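Local coordinates for protein arylalkylamine N-Acetyltransferase like 5b (Aedes aegypti, PDB 4FD4) that probably transfers acyl groups from acyl-coenzyme A to the amine of arylalkylamines such as serotonin and dopamine, as a GNAT-fold N-acyltransferase, at residues Y127-L132 and R146-Q151; G84-M89 and L110-A115; T45-R50 and A94-K99; Y38-S43 and E198-P203. One frame throughout, in Å; residues are numbered along the deposited sequence.

Contact 1: residues Y127-L132 and R146-Q151; sequences YHVHIL and RLLQFQ
The phenol oxygen of Tyr127 gives its proton to Gln151, OH to OE1 at 2.6 Å, across the strand-helix pair that opens the beta-alpha-beta unit of the GNAT fold: strand 126-134, helix 143-158 and strand 162-167. The bond reaches OE1 in the plane of the amide, on a lone pair. Because CG of Tyr127 lies anti to the backbone N (chi1 -167°), the ring extends toward the helix and meets the amide at its hydroxyl edge, the planes turned 62° apart.

Further along the strand the contact becomes apolar. CG2 of Val129 rests against CD2 of Leu148 at 4.2 Å, and CD1 of Leu132 presses on CB of Leu147 at 3.5 Å, while CD2 of Leu132 faces CG of Leu148. The axes of 127-132 and 146-151, nearly antiparallel, pass 9.9 Å apart.

A second shell fixes the amide: NE2 of Gln151 is bonded to Ser76 OG and Thr60 O, so both ends of this buried group are satisfied. The Tyr127 ring also meets that of Phe160. His130 and Ile131 form a classic beta bulge opposite Ile77; as in other GNAT enzymes, it probably splays this strand from 162-167 where acyl-CoA enters, and the strand leads to the loop and helix expected to receive the pyrophosphate, though no CoA is bound. Just beyond, Leu132 N is hydrogen-bonded to O2 of a glycerol probably from the crystallisation liquor.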
loop_
_atom_site.group_PDB
_atom_site.type_symbol
_atom_site.label_atom_id
_atom_site.label_comp_id
_atom_site.label_asym_id
_atom_site.label_seq_id
_atom_site.Cartn_x
_atom_site.Cartn_y
_atom_site.Cartn_z
ATOM N N TYR A 127 7.179 4.227 -8.915
ATOM C CA TYR A 127 6.948 4.510 -7.499
ATOM C C TYR A 127 5.613 3.906 -7.105
ATOM O O TYR A 127 4.571 4.267 -7.659
ATOM C CB TYR A 127 6.923 6.021 -7.285
ATOM C CG TYR A 127 6.989 6.534 -5.854
ATOM C CD1 TYR A 127 5.863 7.067 -5.238
ATOM C CD2 TYR A 127 8.187 6.563 -5.157
ATOM C CE1 TYR A 127 5.921 7.581 -3.941
ATOM C CE2 TYR A 127 8.261 7.074 -3.857
ATOM C CZ TYR A 127 7.130 7.577 -3.256
ATOM O OH TYR A 127 7.216 8.086 -1.972
ATOM N N HIS A 128 5.634 3.013 -6.124
ATOM C CA HIS A 128 4.448 2.238 -5.794
ATOM C C HIS A 128 3.919 2.557 -4.402
ATOM O O HIS A 128 4.615 2.354 -3.410
ATOM C CB HIS A 128 4.762 0.751 -5.902
ATOM C CG HIS A 128 3.559 -0.124 -5.795
ATOM N ND1 HIS A 128 2.635 -0.241 -6.809
ATOM C CD2 HIS A 128 3.128 -0.934 -4.797
ATOM C CE1 HIS A 128 1.686 -1.080 -6.444
ATOM N NE2 HIS A 128 1.960 -1.514 -5.222
ATOM N N VAL A 129 2.701 3.083 -4.337
ATOM C CA VAL A 129 2.049 3.304 -3.062
ATOM C C VAL A 129 1.572 1.965 -2.512
ATOM O O VAL A 129 0.689 1.322 -3.094
ATOM C CB VAL A 129 0.845 4.281 -3.174
ATOM C CG1 VAL A 129 0.226 4.501 -1.799
ATOM C CG2 VAL A 129 1.286 5.612 -3.754
ATOM N N HIS A 130 2.168 1.552 -1.397
ATOM C CA HIS A 130 1.789 0.312 -0.712
ATOM C C HIS A 130 0.623 0.557 0.246
ATOM O O HIS A 130 -0.263 -0.288 0.387
ATOM C CB HIS A 130 2.952 -0.235 0.124
ATOM C CG HIS A 130 4.162 -0.632 -0.679
ATOM N ND1 HIS A 130 4.170 -1.713 -1.523
ATOM C CD2 HIS A 130 5.410 -0.099 -0.718
ATOM C CE1 HIS A 130 5.376 -1.834 -2.070
ATOM N NE2 HIS A 130 6.138 -0.866 -1.605
ATOM N N ILE A 131 0.657 1.699 0.935
ATOM C CA ILE A 131 -0.348 2.010 1.962
ATOM C C ILE A 131 -0.889 3.441 1.804
ATOM O O ILE A 131 -0.132 4.377 1.564
ATOM C CB ILE A 131 0.249 1.865 3.388
ATOM C CG1 ILE A 131 0.616 0.406 3.684
ATOM C CG2 ILE A 131 -0.712 2.404 4.453
ATOM C CD1 ILE A 131 1.384 0.210 4.988
ATOM N N LEU A 132 -2.201 3.606 1.926
ATOM C CA LEU A 132 -2.814 4.937 1.994
ATOM C C LEU A 132 -3.948 4.814 3.005
ATOM O O LEU A 132 -4.924 4.111 2.749
ATOM C CB LEU A 132 -3.376 5.336 0.629
ATOM C CG LEU A 132 -4.160 6.651 0.476
ATOM C CD1 LEU A 132 -3.296 7.841 0.820
ATOM C CD2 LEU A 132 -4.710 6.794 -0.939
ATOM N N ARG A 146 -4.962 14.594 -0.420
ATOM C CA ARG A 146 -3.718 15.316 -0.113
ATOM C C ARG A 146 -2.533 14.382 0.119
ATOM O O ARG A 146 -1.405 14.696 -0.283
ATOM C CB ARG A 146 -3.908 16.268 1.065
ATOM C CG ARG A 146 -4.721 17.511 0.710
ATOM C CD ARG A 146 -5.164 18.231 1.964
ATOM N NE ARG A 146 -4.062 18.874 2.665
ATOM C CZ ARG A 146 -4.165 19.408 3.879
ATOM N NH1 ARG A 146 -5.331 19.377 4.521
ATOM N NH2 ARG A 146 -3.110 19.971 4.448
ATOM N N LEU A 147 -2.784 13.236 0.750
ATOM C CA LEU A 147 -1.733 12.214 0.914
ATOM C C LEU A 147 -1.272 11.667 -0.428
ATOM O O LEU A 147 -0.066 11.612 -0.704
ATOM C CB LEU A 147 -2.217 11.059 1.788
ATOM C CG LEU A 147 -2.180 11.285 3.290
ATOM C CD1 LEU A 147 -2.890 10.137 4.016
ATOM C CD2 LEU A 147 -0.723 11.419 3.755
ATOM N N LEU A 148 -2.223 11.256 -1.265
ATOM C CA LEU A 148 -1.874 10.693 -2.567
ATOM C C LEU A 148 -1.194 11.740 -3.433
ATOM O O LEU A 148 -0.228 11.453 -4.133
ATOM C CB LEU A 148 -3.126 10.166 -3.281
ATOM C CG LEU A 148 -3.077 8.925 -4.184
ATOM C CD1 LEU A 148 -3.978 9.102 -5.406
ATOM C CD2 LEU A 148 -1.671 8.498 -4.601
ATOM N N GLN A 149 -1.706 12.961 -3.406
ATOM C CA GLN A 149 -1.099 14.023 -4.203
ATOM C C GLN A 149 0.307 14.299 -3.706
ATOM O O GLN A 149 1.202 14.587 -4.494
ATOM C CB GLN A 149 -1.901 15.319 -4.137
ATOM C CG GLN A 149 -1.275 16.414 -5.002
ATOM C CD GLN A 149 -1.437 16.095 -6.472
ATOM O OE1 GLN A 149 -2.556 15.914 -6.944
ATOM N NE2 GLN A 149 -0.325 15.974 -7.192
ATOM N N PHE A 150 0.493 14.244 -2.394
ATOM C CA PHE A 150 1.810 14.486 -1.828
ATOM C C PHE A 150 2.751 13.399 -2.358
ATOM O O PHE A 150 3.869 13.700 -2.785
ATOM C CB PHE A 150 1.753 14.544 -0.288
ATOM C CG PHE A 150 3.051 14.981 0.371
ATOM C CD1 PHE A 150 3.118 16.168 1.101
ATOM C CD2 PHE A 150 4.204 14.195 0.274
ATOM C CE1 PHE A 150 4.316 16.582 1.716
ATOM C CE2 PHE A 150 5.406 14.597 0.893
ATOM C CZ PHE A 150 5.458 15.783 1.614
ATOM N N GLN A 151 2.293 12.148 -2.374
ATOM C CA GLN A 151 3.144 11.055 -2.877
ATOM C C GLN A 151 3.467 11.245 -4.369
ATOM O O GLN A 151 4.588 10.987 -4.815
ATOM C CB GLN A 151 2.501 9.687 -2.610
ATOM C CG GLN A 151 2.538 9.232 -1.136
ATOM C CD GLN A 151 3.912 8.723 -0.690
ATOM O OE1 GLN A 151 4.940 9.095 -1.260
ATOM N NE2 GLN A 151 3.926 7.862 0.335
#

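Contact 2: residues G84-M89 and L110-A115; sequences GDPDAM and LLERTA
Gly84 occupies the N-cap position of helix 85-95, and its carbonyl O accepts the backbone N of Ala88. Asp85 follows, its OD1 turned back to the backbone N of Gln82; its CB lies 3.3 Å from OE2 of Glu112. The two carboxylates come close as well, Asp85 OD1 to Glu112 OE2 at 3.9 Å with planes nearly perpendicular, a like-charge approach that could raise the proton affinity of either group. Pro86 is buried. Its CD meets OE2 of the extended Glu112, while its CB sits over the middle of one face of the Arg113 guanidinium, 3.6 Å from CZ. Here helix 85-95 packs against helix 99-115 as an antiparallel pair; the axes of 85-89 and 110-115 pass 9.1 Å apart, at 162°, and strands 182-188 and 209-216 touch the second helix. Asp87 takes the edge of that same guanidinium: NH2 and NH1 of Arg113 both donate to OD1, at 3.1 Å and 3.3 Å, an end-on salt bridge to one oxygen. The nitrogens approach OD1 from above the carboxylate plane. Met89, one turn after Asp85, places SD 3.6 Å from OE1 of Glu112, its chain bent at chi3 and lying against Leu105, Leu108 and Ala109.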
loop_
_atom_site.group_PDB
_atom_site.type_symbol
_atom_site.label_atom_id
_atom_site.label_comp_id
_atom_site.label_asym_id
_atom_site.label_seq_id
_atom_site.Cartn_x
_atom_site.Cartn_y
_atom_site.Cartn_z
ATOM N N GLY A 84 12.078 -7.778 -11.582
ATOM C CA GLY A 84 12.798 -8.650 -10.674
ATOM C C GLY A 84 12.152 -8.740 -9.301
ATOM O O GLY A 84 12.324 -9.733 -8.586
ATOM N N ASP A 85 11.392 -7.707 -8.938
ATOM C CA ASP A 85 10.855 -7.609 -7.585
ATOM C C ASP A 85 9.909 -8.753 -7.229
ATOM O O ASP A 85 10.042 -9.335 -6.167
ATOM C CB ASP A 85 10.212 -6.240 -7.328
ATOM C CG ASP A 85 11.247 -5.148 -7.085
ATOM O OD1 ASP A 85 10.845 -3.978 -6.927
ATOM O OD2 ASP A 85 12.460 -5.453 -7.054
ATOM N N PRO A 86 8.965 -9.090 -8.114
ATOM C CA PRO A 86 8.102 -10.242 -7.798
ATOM C C PRO A 86 8.856 -11.526 -7.414
ATOM O O PRO A 86 8.493 -12.173 -6.419
ATOM C CB PRO A 86 7.305 -10.433 -9.091
ATOM C CG PRO A 86 7.209 -9.043 -9.649
ATOM C CD PRO A 86 8.529 -8.393 -9.339
ATOM N N ASP A 87 9.881 -11.902 -8.176
ATOM C CA ASP A 87 10.640 -13.116 -7.845
ATOM C C ASP A 87 11.334 -13.009 -6.484
ATOM O O ASP A 87 11.309 -13.945 -5.677
ATOM C CB ASP A 87 11.653 -13.442 -8.951
ATOM C CG ASP A 87 10.984 -13.893 -10.245
ATOM O OD1 ASP A 87 9.913 -14.533 -10.174
ATOM O OD2 ASP A 87 11.522 -13.600 -11.334
ATOM N N ALA A 88 11.951 -11.863 -6.228
ATOM C CA ALA A 88 12.542 -11.606 -4.920
ATOM C C ALA A 88 11.507 -11.697 -3.788
ATOM O O ALA A 88 11.800 -12.216 -2.709
ATOM C CB ALA A 88 13.234 -10.257 -4.907
ATOM N N MET A 89 10.298 -11.198 -4.038
ATOM C CA MET A 89 9.231 -11.276 -3.039
ATOM C C MET A 89 8.847 -12.719 -2.772
ATOM O O MET A 89 8.608 -13.100 -1.632
ATOM C CB MET A 89 8.004 -10.471 -3.477
ATOM C CG MET A 89 8.244 -8.967 -3.464
ATOM S SD MET A 89 7.137 -8.058 -4.552
ATOM C CE MET A 89 5.621 -8.135 -3.600
ATOM N N LEU A 110 2.076 -11.284 -7.055
ATOM C CA LEU A 110 1.198 -11.579 -8.198
ATOM C C LEU A 110 0.601 -10.291 -8.753
ATOM O O LEU A 110 0.549 -10.083 -9.975
ATOM C CB LEU A 110 0.067 -12.523 -7.782
ATOM C CG LEU A 110 -1.119 -12.679 -8.745
ATOM C CD1 LEU A 110 -0.677 -13.252 -10.086
ATOM C CD2 LEU A 110 -2.178 -13.571 -8.114
ATOM N N LEU A 111 0.145 -9.428 -7.847
ATOM C CA LEU A 111 -0.436 -8.157 -8.260
ATOM C C LEU A 111 0.583 -7.378 -9.085
ATOM O O LEU A 111 0.262 -6.854 -10.167
ATOM C CB LEU A 111 -0.892 -7.347 -7.046
ATOM C CG LEU A 111 -2.118 -7.911 -6.320
ATOM C CD1 LEU A 111 -2.183 -7.367 -4.903
ATOM C CD2 LEU A 111 -3.395 -7.595 -7.086
ATOM N N GLU A 112 1.818 -7.334 -8.589
ATOM C CA GLU A 112 2.854 -6.536 -9.231
ATOM C C GLU A 112 3.230 -7.127 -10.586
ATOM O O GLU A 112 3.410 -6.411 -11.572
ATOM C CB GLU A 112 4.088 -6.415 -8.332
ATOM C CG GLU A 112 5.094 -5.422 -8.851
ATOM C CD GLU A 112 6.299 -5.242 -7.942
ATOM O OE1 GLU A 112 6.168 -5.343 -6.695
ATOM O OE2 GLU A 112 7.383 -4.974 -8.494
ATOM N N ARG A 113 3.330 -8.447 -10.625
ATOM C CA ARG A 113 3.733 -9.169 -11.826
ATOM C C ARG A 113 2.684 -9.003 -12.911
ATOM O O ARG A 113 3.011 -8.817 -14.077
ATOM C CB ARG A 113 3.917 -10.653 -11.508
ATOM C CG ARG A 113 4.843 -11.373 -12.483
ATOM C CD ARG A 113 4.751 -12.879 -12.309
ATOM N NE ARG A 113 5.203 -13.347 -10.996
ATOM C CZ ARG A 113 6.478 -13.562 -10.670
ATOM N NH1 ARG A 113 6.787 -14.005 -9.457
ATOM N NH2 ARG A 113 7.447 -13.321 -11.546
ATOM N N THR A 114 1.417 -9.042 -12.516
ATOM C CA THR A 114 0.323 -8.927 -13.471
ATOM C C THR A 114 0.230 -7.512 -14.013
ATOM O O THR A 114 -0.010 -7.304 -15.210
ATOM C CB THR A 114 -1.035 -9.305 -12.836
ATOM O OG1 THR A 114 -1.013 -10.683 -12.431
ATOM C CG2 THR A 114 -2.154 -9.105 -13.837
ATOM N N ALA A 115 0.398 -6.535 -13.125
ATOM C CA ALA A 115 0.322 -5.143 -13.544
ATOM C C ALA A 115 1.456 -4.838 -14.506
ATOM O O ALA A 115 1.254 -4.172 -15.517
ATOM C CB ALA A 115 0.372 -4.214 -12.343
#

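Contact 3: residues T45-R50 and A94-K99; sequences TLDDER and ATTETK
Asp47, in the first turn of helix 46-53, is the acceptor that ties this helix to the linker between helices 85-95 and 99-115 on the surface of the GNAT domain. Its CB already touches the linker, 3.4 Å from OE1 of Glu97. With chi1 at 42°, CG sits between the backbone N and the carbonyl carbon, which helps aim the carboxylate at the linker; each oxygen takes two hydrogen bonds. OD1 receives the hydroxyl of Thr96, OG1 at 2.6 Å on the anti lone pair, and the backbone N of Thr98 at 3.0 Å, a nearly straight bond (168°) arriving from above the carboxylate plane. OD2 receives OG1 of Thr98 at 3.0 Å on its syn lone pair; it also accepts OG1 of Thr45, the N-cap residue of its own helix, at 2.6 Å nearly along the C-O axis. Four donors thus hold the buried carboxylate in position, and would be expected to favour its charged form despite the nearby carboxylate of Glu97.

Thr98 is itself the N-cap of helix 99-115, its OG1 also accepting the backbone N of Trp101, so one hydroxyl links Asp47 to the start of that helix. The Trp101 side chain lies against Thr45, Asp47 and Thr96. At the exposed margin Arg50, bent at chi3, crosses Glu97 at about a right angle to make a salt bridge, NH2 donating to the syn lone pair of OE1 at 2.8 Å.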
loop_
_atom_site.group_PDB
_atom_site.type_symbol
_atom_site.label_atom_id
_atom_site.label_comp_id
_atom_site.label_asym_id
_atom_site.label_seq_id
_atom_site.Cartn_x
_atom_site.Cartn_y
_atom_site.Cartn_z
ATOM N N THR A 45 0.967 -9.404 11.394
ATOM C CA THR A 45 2.104 -10.028 12.045
ATOM C C THR A 45 3.258 -9.045 12.126
ATOM O O THR A 45 3.225 -7.979 11.491
ATOM C CB THR A 45 2.588 -11.249 11.255
ATOM O OG1 THR A 45 2.961 -10.836 9.933
ATOM C CG2 THR A 45 1.496 -12.302 11.159
ATOM N N LEU A 46 4.284 -9.412 12.887
ATOM C CA LEU A 46 5.483 -8.587 13.022
ATOM C C LEU A 46 6.259 -8.444 11.704
ATOM O O LEU A 46 6.837 -7.391 11.439
ATOM C CB LEU A 46 6.401 -9.127 14.120
ATOM C CG LEU A 46 7.566 -8.210 14.525
ATOM C CD1 LEU A 46 7.061 -6.861 15.028
ATOM C CD2 LEU A 46 8.477 -8.858 15.575
ATOM N N ASP A 47 6.290 -9.480 10.871
ATOM C CA ASP A 47 7.046 -9.351 9.620
ATOM C C ASP A 47 6.395 -8.386 8.609
ATOM O O ASP A 47 7.099 -7.697 7.845
ATOM C CB ASP A 47 7.527 -10.699 9.007
ATOM C CG ASP A 47 6.492 -11.819 9.056
ATOM O OD1 ASP A 47 6.799 -12.904 8.485
ATOM O OD2 ASP A 47 5.405 -11.654 9.647
ATOM N N ASP A 48 5.063 -8.310 8.674
ATOM C CA ASP A 48 4.239 -7.375 7.916
ATOM C C ASP A 48 4.629 -5.952 8.337
ATOM O O ASP A 48 5.003 -5.085 7.524
ATOM C CB ASP A 48 2.775 -7.666 8.292
ATOM C CG ASP A 48 1.769 -7.080 7.320
ATOM O OD1 ASP A 48 0.701 -7.703 7.127
ATOM O OD2 ASP A 48 2.031 -5.999 6.754
ATOM N N GLU A 49 4.546 -5.725 9.642
ATOM C CA GLU A 49 4.920 -4.463 10.232
ATOM C C GLU A 49 6.345 -4.045 9.863
ATOM O O GLU A 49 6.606 -2.892 9.491
ATOM C CB GLU A 49 4.783 -4.596 11.751
ATOM C CG GLU A 49 4.907 -3.323 12.515
ATOM C CD GLU A 49 4.409 -3.498 13.941
ATOM O OE1 GLU A 49 3.173 -3.552 14.149
ATOM O OE2 GLU A 49 5.260 -3.616 14.838
ATOM N N ARG A 50 7.281 -4.979 9.960
ATOM C CA ARG A 50 8.660 -4.681 9.610
ATOM C C ARG A 50 8.782 -4.227 8.163
ATOM O O ARG A 50 9.550 -3.300 7.854
ATOM C CB ARG A 50 9.564 -5.893 9.843
ATOM C CG ARG A 50 11.040 -5.596 9.618
ATOM C CD ARG A 50 11.934 -6.752 10.048
ATOM N NE ARG A 50 11.604 -7.974 9.325
ATOM C CZ ARG A 50 10.982 -9.016 9.866
ATOM N NH1 ARG A 50 10.636 -8.992 11.151
ATOM N NH2 ARG A 50 10.711 -10.085 9.124
ATOM N N ALA A 94 9.334 -17.411 1.017
ATOM C CA ALA A 94 9.802 -18.738 1.430
ATOM C C ALA A 94 10.610 -18.764 2.741
ATOM O O ALA A 94 10.831 -19.834 3.311
ATOM C CB ALA A 94 10.604 -19.387 0.306
ATOM N N THR A 95 11.068 -17.607 3.211
ATOM C CA THR A 95 11.978 -17.573 4.359
ATOM C C THR A 95 11.450 -16.728 5.534
ATOM O O THR A 95 12.057 -16.683 6.608
ATOM C CB THR A 95 13.384 -17.081 3.940
ATOM O OG1 THR A 95 13.372 -15.661 3.755
ATOM C CG2 THR A 95 13.818 -17.736 2.634
ATOM N N THR A 96 10.313 -16.069 5.331
ATOM C CA THR A 96 9.795 -15.139 6.330
ATOM C C THR A 96 9.291 -15.876 7.580
ATOM O O THR A 96 9.079 -17.088 7.551
ATOM C CB THR A 96 8.701 -14.231 5.732
ATOM O OG1 THR A 96 8.530 -13.066 6.550
ATOM C CG2 THR A 96 7.394 -14.989 5.577
ATOM N N GLU A 97 9.121 -15.150 8.679
ATOM C CA GLU A 97 8.768 -15.776 9.959
ATOM C C GLU A 97 7.375 -16.405 9.976
ATOM O O GLU A 97 7.206 -17.519 10.471
ATOM C CB GLU A 97 8.903 -14.788 11.125
ATOM C CG GLU A 97 10.333 -14.418 11.489
ATOM C CD GLU A 97 10.800 -13.149 10.795
ATOM O OE1 GLU A 97 10.162 -12.755 9.795
ATOM O OE2 GLU A 97 11.794 -12.543 11.252
ATOM N N THR A 98 6.371 -15.706 9.450
ATOM C CA THR A 98 5.015 -16.230 9.534
ATOM C C THR A 98 4.471 -16.685 8.193
ATOM O O THR A 98 4.847 -16.158 7.143
ATOM C CB THR A 98 4.023 -15.216 10.172
ATOM O OG1 THR A 98 3.738 -14.166 9.245
ATOM C CG2 THR A 98 4.599 -14.616 11.456
ATOM N N LYS A 99 3.560 -17.651 8.225
ATOM C CA LYS A 99 2.948 -18.101 6.989
ATOM C C LYS A 99 2.045 -17.013 6.421
ATOM O O LYS A 99 1.967 -16.852 5.211
ATOM C CB LYS A 99 2.165 -19.409 7.173
ATOM C CG LYS A 99 1.397 -19.821 5.907
ATOM C CD LYS A 99 1.273 -21.329 5.767
ATOM C CE LYS A 99 0.348 -21.709 4.619
ATOM N NZ LYS A 99 0.698 -21.034 3.341
#

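Contact 4: residues Y38-S43 and E198-P203; sequences YVHGKS and EKLFEP
A type I beta turn, Tyr38 to Gly41, following helix 33-37 meets the long loop between strands 182-188 and 209-216, the last two strands of this GNAT chain. A single beta bridge pairs Tyr38 with Phe201, and the backbone N of Val39 donates to Leu200 O at 2.9 Å with an N-H...O angle of 157°, approaching from above the carbonyl plane. A backbone hydrogen bond between Ser37 and Glu202 lies next to it.

Around this polar link the side chains close in. CG of Tyr38 lies anti to its backbone N (chi1 -170°), which sets the ring alongside Leu200, both side chains pointing the same way with CE1 4.2 Å from CD2. Its CD1 approaches CE1 of Phe201 at 3.7 Å; the rings meet obliquely, with planes at 56° and centroids 5.6 Å apart. Both aromatic residues contact helix 99-115, Tyr38 through a hydrogen bond from its hydroxyl to Asp103 and Phe201 through Leu107; Phe201 also packs on Ile34.

On the other flank CG2 of Val39 lies over the carbonyl of Leu200, 3.4 Å from its O. CG1 of the same valine covers the centre of one face of the neighbouring His40 ring, whose edge points at Glu198, NE2 to OE1 at 3.8 Å, tip to tip.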
loop_
_atom_site.group_PDB
_atom_site.type_symbol
_atom_site.label_atom_id
_atom_site.label_comp_id
_atom_site.label_asym_id
_atom_site.label_seq_id
_atom_site.Cartn_x
_atom_site.Cartn_y
_atom_site.Cartn_z
ATOM N N TYR A 38 -8.034 -12.535 5.644
ATOM C CA TYR A 38 -7.203 -13.732 5.693
ATOM C C TYR A 38 -7.885 -14.858 6.457
ATOM O O TYR A 38 -8.423 -14.660 7.551
ATOM C CB TYR A 38 -5.848 -13.427 6.328
ATOM C CG TYR A 38 -4.823 -14.548 6.214
ATOM C CD1 TYR A 38 -4.391 -15.007 4.979
ATOM C CD2 TYR A 38 -4.265 -15.112 7.343
ATOM C CE1 TYR A 38 -3.434 -16.017 4.877
ATOM C CE2 TYR A 38 -3.315 -16.121 7.256
ATOM C CZ TYR A 38 -2.908 -16.566 6.024
ATOM O OH TYR A 38 -1.959 -17.559 5.948
ATOM N N VAL A 39 -7.824 -16.041 5.854
ATOM C CA VAL A 39 -8.477 -17.256 6.325
ATOM C C VAL A 39 -8.086 -17.732 7.729
ATOM O O VAL A 39 -8.932 -18.261 8.458
ATOM C CB VAL A 39 -8.252 -18.377 5.289
ATOM C CG1 VAL A 39 -8.153 -19.740 5.959
ATOM C CG2 VAL A 39 -9.342 -18.337 4.229
ATOM N N HIS A 40 -6.825 -17.554 8.116
ATOM C CA HIS A 40 -6.364 -18.093 9.397
ATOM C C HIS A 40 -6.188 -17.058 10.514
ATOM O O HIS A 40 -5.485 -17.314 11.496
ATOM C CB HIS A 40 -5.070 -18.898 9.223
ATOM C CG HIS A 40 -5.155 -19.958 8.170
ATOM N ND1 HIS A 40 -5.982 -21.056 8.283
ATOM C CD2 HIS A 40 -4.514 -20.089 6.985
ATOM C CE1 HIS A 40 -5.847 -21.816 7.210
ATOM N NE2 HIS A 40 -4.963 -21.250 6.405
ATOM N N GLY A 41 -6.827 -15.899 10.375
ATOM C CA GLY A 41 -6.707 -14.851 11.375
ATOM C C GLY A 41 -6.554 -13.466 10.768
ATOM O O GLY A 41 -5.779 -13.268 9.821
ATOM N N LYS A 42 -7.286 -12.501 11.315
ATOM C CA LYS A 42 -7.314 -11.161 10.743
ATOM C C LYS A 42 -6.177 -10.259 11.236
ATOM O O LYS A 42 -5.913 -9.210 10.644
ATOM C CB LYS A 42 -8.671 -10.497 11.016
ATOM C CG LYS A 42 -8.984 -10.314 12.503
ATOM C CD LYS A 42 -10.365 -9.690 12.726
ATOM C CE LYS A 42 -11.477 -10.526 12.096
ATOM N NZ LYS A 42 -11.871 -10.042 10.736
ATOM N N SER A 43 -5.505 -10.650 12.313
ATOM C CA SER A 43 -4.460 -9.791 12.874
ATOM C C SER A 43 -3.226 -9.746 11.979
ATOM O O SER A 43 -2.888 -10.738 11.318
ATOM C CB SER A 43 -4.047 -10.251 14.272
ATOM O OG SER A 43 -3.069 -9.371 14.812
ATOM N N GLU A 198 -4.898 -23.260 -2.971
ATOM C CA GLU A 198 -5.608 -22.907 -1.743
ATOM C C GLU A 198 -6.226 -21.508 -1.775
ATOM O O GLU A 198 -5.562 -20.530 -2.154
ATOM C CB GLU A 198 -4.658 -23.024 -0.552
ATOM C CG GLU A 198 -5.343 -22.993 0.804
ATOM C CD GLU A 198 -4.390 -23.324 1.945
ATOM O OE1 GLU A 198 -4.760 -23.064 3.113
ATOM O OE2 GLU A 198 -3.281 -23.849 1.676
ATOM N N LYS A 199 -7.465 -21.412 -1.357
ATOM C CA LYS A 199 -8.164 -20.177 -1.152
ATOM C C LYS A 199 -7.777 -19.573 0.174
ATOM O O LYS A 199 -8.049 -20.154 1.185
ATOM C CB LYS A 199 -9.640 -20.472 -1.107
ATOM C CG LYS A 199 -10.505 -19.274 -1.197
ATOM C CD LYS A 199 -11.837 -19.569 -0.632
ATOM C CE LYS A 199 -12.553 -18.323 -0.372
ATOM N NZ LYS A 199 -12.875 -17.646 -1.605
ATOM N N LEU A 200 -7.162 -18.395 0.176
ATOM C CA LEU A 200 -6.561 -17.882 1.407
ATOM C C LEU A 200 -7.229 -16.622 1.943
ATOM O O LEU A 200 -6.953 -16.197 3.060
ATOM C CB LEU A 200 -5.071 -17.630 1.193
ATOM C CG LEU A 200 -4.193 -18.875 1.192
ATOM C CD1 LEU A 200 -2.812 -18.558 0.643
ATOM C CD2 LEU A 200 -4.108 -19.462 2.592
ATOM N N PHE A 201 -8.102 -16.027 1.144
ATOM C CA PHE A 201 -8.748 -14.791 1.542
ATOM C C PHE A 201 -10.247 -14.879 1.358
ATOM O O PHE A 201 -10.729 -15.332 0.325
ATOM C CB PHE A 201 -8.166 -13.616 0.756
ATOM C CG PHE A 201 -6.689 -13.429 0.974
ATOM C CD1 PHE A 201 -6.224 -12.687 2.049
ATOM C CD2 PHE A 201 -5.769 -14.009 0.117
ATOM C CE1 PHE A 201 -4.867 -12.513 2.257
ATOM C CE2 PHE A 201 -4.406 -13.846 0.319
ATOM C CZ PHE A 201 -3.954 -13.095 1.388
ATOM N N GLU A 202 -10.973 -14.432 2.375
ATOM C CA GLU A 202 -12.424 -14.512 2.397
ATOM C C GLU A 202 -12.999 -13.187 2.864
ATOM O O GLU A 202 -13.386 -13.048 4.022
ATOM C CB GLU A 202 -12.864 -15.623 3.351
ATOM C CG GLU A 202 -14.031 -16.466 2.855
ATOM C CD GLU A 202 -13.895 -17.929 3.253
ATOM O OE1 GLU A 202 -13.959 -18.794 2.355
ATOM O OE2 GLU A 202 -13.723 -18.213 4.458
ATOM N N PRO A 203 -13.055 -12.197 1.961
ATOM C CA PRO A 203 -13.535 -10.878 2.385
ATOM C C PRO A 203 -15.014 -10.921 2.772
ATOM O O PRO A 203 -15.865 -11.269 1.938
ATOM C CB PRO A 203 -13.324 -10.005 1.136
ATOM C CG PRO A 203 -13.307 -10.971 -0.011
ATOM C CD PRO A 203 -12.742 -12.249 0.521
#

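Contact 1 lies deepest, its centre about 8 Å from that of the chain, and joins the first strand and the helix of the beta-alpha-beta unit. As in other GNAT enzymes, the acyl-CoA site is expected at the bulged strand and the start of helix 143-158, nearest contact 1, though no cofactor is bound. Glycerol, probably from the crystallisation liquor, lies about 4 Å from the side chains of Leu132 and Pro86. Contacts 2 and 3 share helix 85-95, their centres about 18 Å apart. Contacts 3 and 4 touch, Lys99 CG lying 4.0 Å from Tyr38 OH. Contact 4 closes a loop enclosing the other three, its centre about 26 Å from that of contact 1.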